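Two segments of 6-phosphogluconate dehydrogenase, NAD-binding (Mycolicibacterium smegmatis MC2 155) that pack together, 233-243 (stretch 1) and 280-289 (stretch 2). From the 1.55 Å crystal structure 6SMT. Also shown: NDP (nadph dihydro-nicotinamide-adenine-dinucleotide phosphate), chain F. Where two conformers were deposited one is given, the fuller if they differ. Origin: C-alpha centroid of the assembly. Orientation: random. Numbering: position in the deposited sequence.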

ATOM      1  N   ARG B 233     -16.518 -14.845   4.018  1.00 21.22           N
ATOM      2  CA  ARG B 233     -15.880 -15.885   4.829  1.00 20.35           C
ATOM      3  C   ARG B 233     -14.778 -15.175   5.637  1.00 19.27           C
ATOM      4  O   ARG B 233     -13.699 -14.971   5.070  1.00 20.06           O
ATOM      5  CB  ARG B 233     -15.287 -17.016   3.984  1.00 20.76           C
ATOM      6  CG  ARG B 233     -14.714 -18.112   4.849  1.00 23.84           C
ATOM      7  CD  ARG B 233     -13.968 -19.131   4.063  1.00 26.21           C
ATOM      8  NE  ARG B 233     -12.674 -18.677   3.610  1.00 30.80           N
ATOM      9  CZ  ARG B 233     -11.556 -18.758   4.310  1.00 28.84           C
ATOM     10  NH1 ARG B 233     -11.492 -19.329   5.540  1.00 28.97           N
ATOM     11  NH2 ARG B 233     -10.471 -18.364   3.698  1.00 30.22           N
ATOM     12  N   HIS B 234     -15.063 -14.831   6.888  1.00 17.70           N
ATOM     13  CA  HIS B 234     -14.138 -14.061   7.748  1.00 17.95           C
ATOM     14  C   HIS B 234     -13.657 -14.893   8.925  1.00 19.33           C
ATOM     15  O   HIS B 234     -12.995 -14.333   9.793  1.00 18.73           O
ATOM     16  CB  HIS B 234     -14.801 -12.754   8.134  1.00 18.36           C
ATOM     17  CG  HIS B 234     -15.257 -11.978   6.934  1.00 20.29           C
ATOM     18  ND1 HIS B 234     -14.402 -11.327   6.133  1.00 20.75           N
ATOM     19  CD2 HIS B 234     -16.482 -11.858   6.383  1.00 22.74           C
ATOM     20  CE1 HIS B 234     -15.070 -10.728   5.165  1.00 22.37           C
ATOM     21  NE2 HIS B 234     -16.355 -11.042   5.274  1.00 21.56           N
ATOM     22  N   SER B 235     -13.972 -16.173   8.971  1.00 18.93           N
ATOM     23  CA  SER B 235     -13.565 -17.053  10.069  1.00 19.72           C
ATOM     24  C   SER B 235     -12.216 -17.740   9.835  1.00 20.00           C
ATOM     25  O   SER B 235     -11.566 -17.507   8.819  1.00 19.67           O
ATOM     26  CB  SER B 235     -14.681 -18.110  10.238  1.00 22.54           C
ATOM     27  OG  SER B 235     -14.999 -18.642   8.949  1.00 27.52           O
ATOM     28  N   ASP B 236     -11.746 -18.536  10.809  1.00 20.75           N
ATOM     29  CA  ASP B 236     -10.440 -19.247  10.726  1.00 21.57           C
ATOM     30  C   ASP B 236      -9.340 -18.231  10.367  1.00 18.55           C
ATOM     31  O   ASP B 236      -8.576 -18.447   9.468  1.00 19.87           O
ATOM     32  CB  ASP B 236     -10.483 -20.391   9.733  1.00 23.40           C
ATOM     33  CG  ASP B 236     -11.542 -21.443  10.147  1.00 31.36           C
ATOM     34  OD1 ASP B 236     -11.510 -21.845  11.311  1.00 37.77           O
ATOM     35  OD2 ASP B 236     -12.458 -21.795   9.313  1.00 38.19           O
ATOM     36  N   ALA B 237      -9.267 -17.180  11.189  1.00 19.64           N
ATOM     37  CA  ALA B 237      -8.308 -16.091  10.966  1.00 17.94           C
ATOM     38  C   ALA B 237      -6.880 -16.518  11.230  1.00 17.15           C
ATOM     39  O   ALA B 237      -6.668 -17.230  12.231  1.00 20.76           O
ATOM     40  CB  ALA B 237      -8.587 -14.929  11.886  1.00 19.92           C
ATOM     41  N   SER B 238      -5.974 -16.095  10.399  0.66 16.44           N
ATOM     42  CA  SER B 238      -4.524 -16.179  10.743  0.66 16.69           C
ATOM     43  C   SER B 238      -4.059 -14.830  11.302  0.66 16.75           C
ATOM     44  O   SER B 238      -2.890 -14.789  11.764  0.66 15.23           O
ATOM     45  CB  SER B 238      -3.667 -16.542   9.577  0.66 19.90           C
ATOM     46  OG  SER B 238      -3.713 -15.529   8.564  0.66 22.20           O
ATOM     47  N   ALA B 239      -4.824 -13.774  11.149  1.00 16.28           N
ATOM     48  CA  ALA B 239      -4.484 -12.462  11.767  1.00 17.85           C
ATOM     49  C   ALA B 239      -5.843 -11.800  12.107  1.00 16.00           C
ATOM     50  O   ALA B 239      -6.590 -11.414  11.186  1.00 17.96           O
ATOM     51  CB  ALA B 239      -3.686 -11.604  10.836  1.00 20.82           C
ATOM     52  N   SER B 240      -6.095 -11.667  13.383  1.00 15.31           N
ATOM     53  CA  SER B 240      -7.443 -11.269  13.839  1.00 14.80           C
ATOM     54  C   SER B 240      -7.589  -9.750  13.928  1.00 14.49           C
ATOM     55  O   SER B 240      -6.622  -8.951  14.129  1.00 14.65           O
ATOM     56  CB  SER B 240      -7.804 -11.852  15.114  1.00 16.06           C
ATOM     57  OG  SER B 240      -7.089 -11.225  16.202  1.00 16.33           O
ATOM     58  N   VAL B 241      -8.843  -9.298  13.817  1.00 13.76           N
ATOM     59  CA  VAL B 241      -9.196  -7.904  14.058  1.00 13.48           C
ATOM     60  C   VAL B 241      -8.790  -7.427  15.447  1.00 13.22           C
ATOM     61  O   VAL B 241      -8.292  -6.290  15.595  1.00 12.97           O
ATOM     62  CB  VAL B 241     -10.710  -7.733  13.837  1.00 13.80           C
ATOM     63  CG1 VAL B 241     -11.207  -6.390  14.226  1.00 15.98           C
ATOM     64  CG2 VAL B 241     -11.031  -8.093  12.377  1.00 15.14           C
ATOM     65  N   SER B 242      -8.995  -8.257  16.482  0.58 13.16           N
ATOM     66  CA  SER B 242      -8.616  -7.899  17.867  0.58 13.81           C
ATOM     67  C   SER B 242      -7.099  -7.624  17.926  0.58 13.06           C
ATOM     68  O   SER B 242      -6.655  -6.684  18.573  0.58 14.13           O
ATOM     69  CB  SER B 242      -9.033  -8.933  18.829  0.58 15.00           C
ATOM     70  OG  SER B 242      -8.444 -10.217  18.586  0.58 15.83           O
ATOM     71  N   SER B 243      -6.304  -8.393  17.194  1.00 13.07           N
ATOM     72  CA  SER B 243      -4.858  -8.169  17.208  1.00 12.00           C
ATOM     73  C   SER B 243      -4.515  -6.820  16.603  1.00 11.21           C
ATOM     74  O   SER B 243      -3.671  -6.069  17.134  1.00 12.20           O
ATOM     75  CB  SER B 243      -4.163  -9.366  16.500  1.00 12.83           C
ATOM     76  OG  SER B 243      -2.737  -9.242  16.653  1.00 12.97           O
ATOM     77  N   HIS B 280     -16.914  -8.967  16.095  1.00 17.24           N
ATOM     78  CA  HIS B 280     -16.114  -9.635  15.068  1.00 16.96           C
ATOM     79  C   HIS B 280     -14.622  -9.532  15.407  1.00 17.31           C
ATOM     80  O   HIS B 280     -13.824  -9.751  14.459  1.00 17.96           O
ATOM     81  CB  HIS B 280     -16.410  -9.096  13.668  1.00 18.59           C
ATOM     82  CG  HIS B 280     -17.811  -9.266  13.269  1.00 20.48           C
ATOM     83  ND1 HIS B 280     -18.398 -10.500  13.353  1.00 22.14           N
ATOM     84  CD2 HIS B 280     -18.714  -8.373  12.796  1.00 24.31           C
ATOM     85  CE1 HIS B 280     -19.679 -10.370  12.929  1.00 25.13           C
ATOM     86  NE2 HIS B 280     -19.899  -9.070  12.570  1.00 26.26           N
ATOM     87  N   GLY B 281     -14.219  -9.358  16.668  1.00 17.26           N
ATOM     88  CA  GLY B 281     -12.797  -9.309  17.001  1.00 16.90           C
ATOM     89  C   GLY B 281     -12.050 -10.560  16.616  1.00 16.56           C
ATOM     90  O   GLY B 281     -10.816 -10.466  16.341  1.00 16.04           O
ATOM     91  N   ASP B 282     -12.646 -11.748  16.614  1.00 16.74           N
ATOM     92  CA  ASP B 282     -11.897 -12.958  16.289  1.00 17.23           C
ATOM     93  C   ASP B 282     -11.798 -13.156  14.794  1.00 17.10           C
ATOM     94  O   ASP B 282     -11.039 -14.086  14.393  1.00 18.58           O
ATOM     95  CB  ASP B 282     -12.596 -14.227  16.804  1.00 22.57           C
ATOM     96  CG  ASP B 282     -12.814 -14.299  18.278  1.00 30.50           C
ATOM     97  OD1 ASP B 282     -12.073 -13.655  19.005  1.00 32.79           O
ATOM     98  OD2 ASP B 282     -13.766 -15.065  18.663  1.00 36.30           O
ATOM     99  N   ASP B 283     -12.476 -12.373  13.974  1.00 16.11           N
ATOM    100  CA  ASP B 283     -12.476 -12.604  12.528  1.00 15.38           C
ATOM    101  C   ASP B 283     -11.173 -12.095  11.877  1.00 14.75           C
ATOM    102  O   ASP B 283     -10.379 -11.372  12.534  1.00 15.26           O
ATOM    103  CB  ASP B 283     -13.617 -11.848  11.872  1.00 15.59           C
ATOM    104  CG  ASP B 283     -14.980 -12.475  12.030  1.00 19.57           C
ATOM    105  OD1 ASP B 283     -15.035 -13.575  12.575  1.00 21.40           O
ATOM    106  OD2 ASP B 283     -15.932 -11.838  11.562  1.00 21.24           O
ATOM    107  N   GLU B 284     -10.926 -12.597  10.675  1.00 15.75           N
ATOM    108  CA  GLU B 284      -9.834 -12.092   9.830  1.00 16.17           C
ATOM    109  C   GLU B 284     -10.046 -10.608   9.538  1.00 16.05           C
ATOM    110  O   GLU B 284     -11.171 -10.089   9.436  1.00 16.02           O
ATOM    111  CB  GLU B 284      -9.781 -12.988   8.586  1.00 18.31           C
ATOM    112  CG  GLU B 284      -8.592 -12.733   7.674  1.00 19.42           C
ATOM    113  CD  GLU B 284      -7.228 -13.188   8.076  1.00 28.07           C
ATOM    114  OE1 GLU B 284      -7.122 -13.898   9.035  1.00 25.23           O
ATOM    115  OE2 GLU B 284      -6.301 -12.839   7.311  1.00 36.63           O
ATOM    116  N   ILE B 285      -8.941  -9.928   9.220  1.00 16.13           N
ATOM    117  CA  ILE B 285      -8.940  -8.500   8.911  1.00 17.04           C
ATOM    118  C   ILE B 285      -9.718  -8.181   7.659  1.00 16.74           C
ATOM    119  O   ILE B 285     -10.075  -7.007   7.449  1.00 17.69           O
ATOM    120  CB  ILE B 285      -7.447  -7.989   8.992  1.00 18.01           C
ATOM    121  CG1 ILE B 285      -6.502  -8.811   8.166  1.00 21.50           C
ATOM    122  CG2 ILE B 285      -6.921  -7.959  10.448  1.00 20.06           C
ATOM    123  CD1 ILE B 285      -6.696  -8.569   6.727  1.00 22.19           C
ATOM    124  N   SER B 286     -10.138  -9.142   6.830  1.00 16.91           N
ATOM    125  CA  SER B 286     -11.079  -8.991   5.715  1.00 17.38           C
ATOM    126  C   SER B 286     -12.434  -8.420   6.140  1.00 16.86           C
ATOM    127  O   SER B 286     -13.122  -7.784   5.388  1.00 17.78           O
ATOM    128  CB  SER B 286     -11.249 -10.317   5.022  1.00 19.94           C
ATOM    129  OG  SER B 286     -11.637 -11.312   5.977  1.00 19.23           O
ATOM    130  N   ARG B 287     -12.817  -8.558   7.392  1.00 16.10           N
ATOM    131  CA  ARG B 287     -14.099  -8.042   7.883  1.00 16.06           C
ATOM    132  C   ARG B 287     -14.058  -6.544   8.068  1.00 15.93           C
ATOM    133  O   ARG B 287     -15.118  -5.928   8.112  1.00 18.07           O
ATOM    134  CB  ARG B 287     -14.344  -8.677   9.249  1.00 17.33           C
ATOM    135  CG  ARG B 287     -15.623  -8.285   9.947  1.00 19.32           C
ATOM    136  CD  ARG B 287     -16.838  -8.811   9.314  1.00 19.37           C
ATOM    137  NE  ARG B 287     -17.103 -10.167   9.715  1.00 20.26           N
ATOM    138  CZ  ARG B 287     -18.221 -10.865   9.445  1.00 24.47           C
ATOM    139  NH1 ARG B 287     -19.146 -10.365   8.628  1.00 26.68           N
ATOM    140  NH2 ARG B 287     -18.333 -12.090   9.947  1.00 23.14           N
ATOM    141  N   ILE B 288     -12.902  -5.920   8.267  1.00 15.38           N
ATOM    142  CA  ILE B 288     -12.824  -4.505   8.766  1.00 14.31           C
ATOM    143  C   ILE B 288     -13.580  -3.577   7.821  1.00 15.59           C
ATOM    144  O   ILE B 288     -14.249  -2.619   8.292  1.00 16.13           O
ATOM    145  CB  ILE B 288     -11.367  -4.091   8.989  1.00 15.55           C
ATOM    146  CG1 ILE B 288     -10.742  -4.852  10.167  1.00 16.52           C
ATOM    147  CG2 ILE B 288     -11.249  -2.565   9.241  1.00 16.23           C
ATOM    148  CD1 ILE B 288      -9.197  -4.801  10.150  1.00 16.91           C
ATOM    149  N   ALA B 289     -13.345  -3.693   6.529  1.00 16.35           N
ATOM    150  CA  ALA B 289     -13.849  -2.710   5.564  1.00 17.27           C
ATOM    151  C   ALA B 289     -15.384  -2.654   5.595  1.00 18.28           C
ATOM    152  O   ALA B 289     -15.939  -1.586   5.213  1.00 18.27           O
ATOM    153  CB  ALA B 289     -13.326  -3.049   4.209  1.00 17.56           C
TER
HETATM  154  PA  NDP F 301      -2.658 -12.218  18.670  1.00 10.76           P
HETATM  155  O1A NDP F 301      -1.909 -10.987  18.406  1.00 11.39           O
HETATM  156  O2A NDP F 301      -4.124 -12.272  18.416  1.00 13.52           O
HETATM  157  O5B NDP F 301      -2.404 -12.622  20.159  1.00 11.88           O
HETATM  158  C5B NDP F 301      -3.090 -13.797  20.716  1.00 12.47           C
HETATM  159  C4B NDP F 301      -2.205 -14.466  21.722  1.00 11.57           C
HETATM  160  O4B NDP F 301      -1.918 -13.560  22.830  1.00 10.64           O
HETATM  161  C3B NDP F 301      -2.875 -15.710  22.350  1.00 11.08           C
HETATM  162  O3B NDP F 301      -1.862 -16.648  22.675  1.00 12.34           O
HETATM  163  C2B NDP F 301      -3.502 -15.105  23.597  1.00 10.49           C
HETATM  164  O2B NDP F 301      -3.817 -16.006  24.622  1.00 11.16           O
HETATM  165  C1B NDP F 301      -2.346 -14.205  24.009  1.00 10.43           C
HETATM  166  N9A NDP F 301      -2.679 -13.203  25.002  1.00 11.20           N
HETATM  167  C8A NDP F 301      -3.508 -12.106  24.851  1.00 13.46           C
HETATM  168  N7A NDP F 301      -3.629 -11.407  25.974  1.00 13.21           N
HETATM  169  C5A NDP F 301      -2.940 -12.126  26.913  1.00 12.90           C
HETATM  170  C6A NDP F 301      -2.685 -11.970  28.302  1.00 15.02           C
HETATM  171  N6A NDP F 301      -3.123 -10.913  29.000  1.00 20.49           N
HETATM  172  N1A NDP F 301      -1.971 -12.913  28.927  1.00 14.88           N
HETATM  173  C2A NDP F 301      -1.512 -13.965  28.234  1.00 15.92           C
HETATM  174  N3A NDP F 301      -1.623 -14.188  26.927  1.00 13.57           N
HETATM  175  C4A NDP F 301      -2.351 -13.257  26.328  1.00 11.55           C
HETATM  176  O3  NDP F 301      -2.021 -13.518  17.945  1.00 12.75           O
HETATM  177  PN  NDP F 301      -1.058 -13.819  16.734  1.00 11.73           P
HETATM  178  O1N NDP F 301      -0.585 -15.200  16.930  1.00 12.41           O
HETATM  179  O2N NDP F 301      -1.788 -13.464  15.501  1.00 12.71           O
HETATM  180  O5D NDP F 301       0.094 -12.767  16.852  1.00 11.03           O
HETATM  181  C5D NDP F 301       1.025 -12.795  17.973  1.00 12.03           C
HETATM  182  C4D NDP F 301       1.996 -11.660  17.786  1.00 10.95           C
HETATM  183  O4D NDP F 301       2.723 -11.883  16.541  1.00 10.74           O
HETATM  184  C3D NDP F 301       1.367 -10.279  17.672  1.00 10.76           C
HETATM  185  O3D NDP F 301       2.090  -9.322  18.450  1.00 11.27           O
HETATM  186  C2D NDP F 301       1.368  -9.999  16.188  1.00 10.65           C
HETATM  187  O2D NDP F 301       1.435  -8.619  15.841  1.00 11.44           O
HETATM  188  C1D NDP F 301       2.646 -10.733  15.753  1.00 10.94           C
HETATM  189  N1N NDP F 301       2.599 -11.117  14.326  1.00 11.20           N
HETATM  190  C2N NDP F 301       1.567 -11.876  13.842  1.00 11.58           C
HETATM  191  C3N NDP F 301       1.487 -12.204  12.514  1.00 12.42           C
HETATM  192  C7N NDP F 301       0.358 -12.976  12.001  1.00 13.73           C
HETATM  193  O7N NDP F 301       0.356 -13.169  10.755  1.00 16.44           O
HETATM  194  N7N NDP F 301      -0.596 -13.513  12.739  1.00 13.66           N
HETATM  195  C4N NDP F 301       2.500 -11.682  11.588  1.00 13.50           C
HETATM  196  C5N NDP F 301       3.565 -10.969  12.186  1.00 12.84           C
HETATM  197  C6N NDP F 301       3.602 -10.715  13.483  1.00 11.77           C
HETATM  198  P2B NDP F 301      -5.249 -16.802  24.499  1.00 12.20           P
HETATM  199  O1X NDP F 301      -5.071 -17.883  23.440  1.00 12.78           O
HETATM  200  O2X NDP F 301      -5.439 -17.340  25.862  1.00 12.51           O
HETATM  201  O3X NDP F 301      -6.315 -15.784  24.104  1.00 13.65           O
HETATM  202  O   HOH W   1     -11.326 -16.567  13.301  1.00 26.50           O
HETATM  203  O   HOH W   2     -10.726 -11.663  19.607  1.00 40.74           O

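A single carboxylate oxygen, Glu-284 OE1, accepts hydrogen bonds from two consecutive backbone amides of the other stretch: Ser-238 N at 2.8 Å and Ala-239 N at 3.1 Å, the second the straighter bond. The glutamate's CA-to-CB bond points away from stretch 1, but its chain (chi1 t, chi2 p) brings the carboxylate back to the loop. Its backbone is held too, Glu-284 N donating to His-234 O at 2.8 Å, while Ile-285 N reaches Ala-239 O in a weak bond of 3.4 Å. Val-241 N donates to Asp-283 O (2.9 Å) and Ser-242 N to Gly-281 O (2.9 Å), so the first amides of the helix find acceptors in the turn from His-280 to Asp-283. Ser-240 caps that helix, its OG accepting from Ser-243 N at 3.1 Å. At the other end, His-234 ND1 and Ser-286 OG share a hydrogen bond of 2.8 Å at the ring edge; the Arg-287 guanidinium has His-234 CD2 over one face and forms a salt bridge from its NE to Asp-283 OD2 (2.8 Å). Val-241 CG2 meets Ile-288 CG1 at 3.9 Å, an apolar contact. Water 1 links Ala-237 N (3.0 Å) to Asp-282 O (2.7 Å). Stretch 1 also binds NADPH: Ser-238 O accepts from NDP N7N (2.8 Å), and Ser-243 OG donates to NDP O1A (2.6 Å).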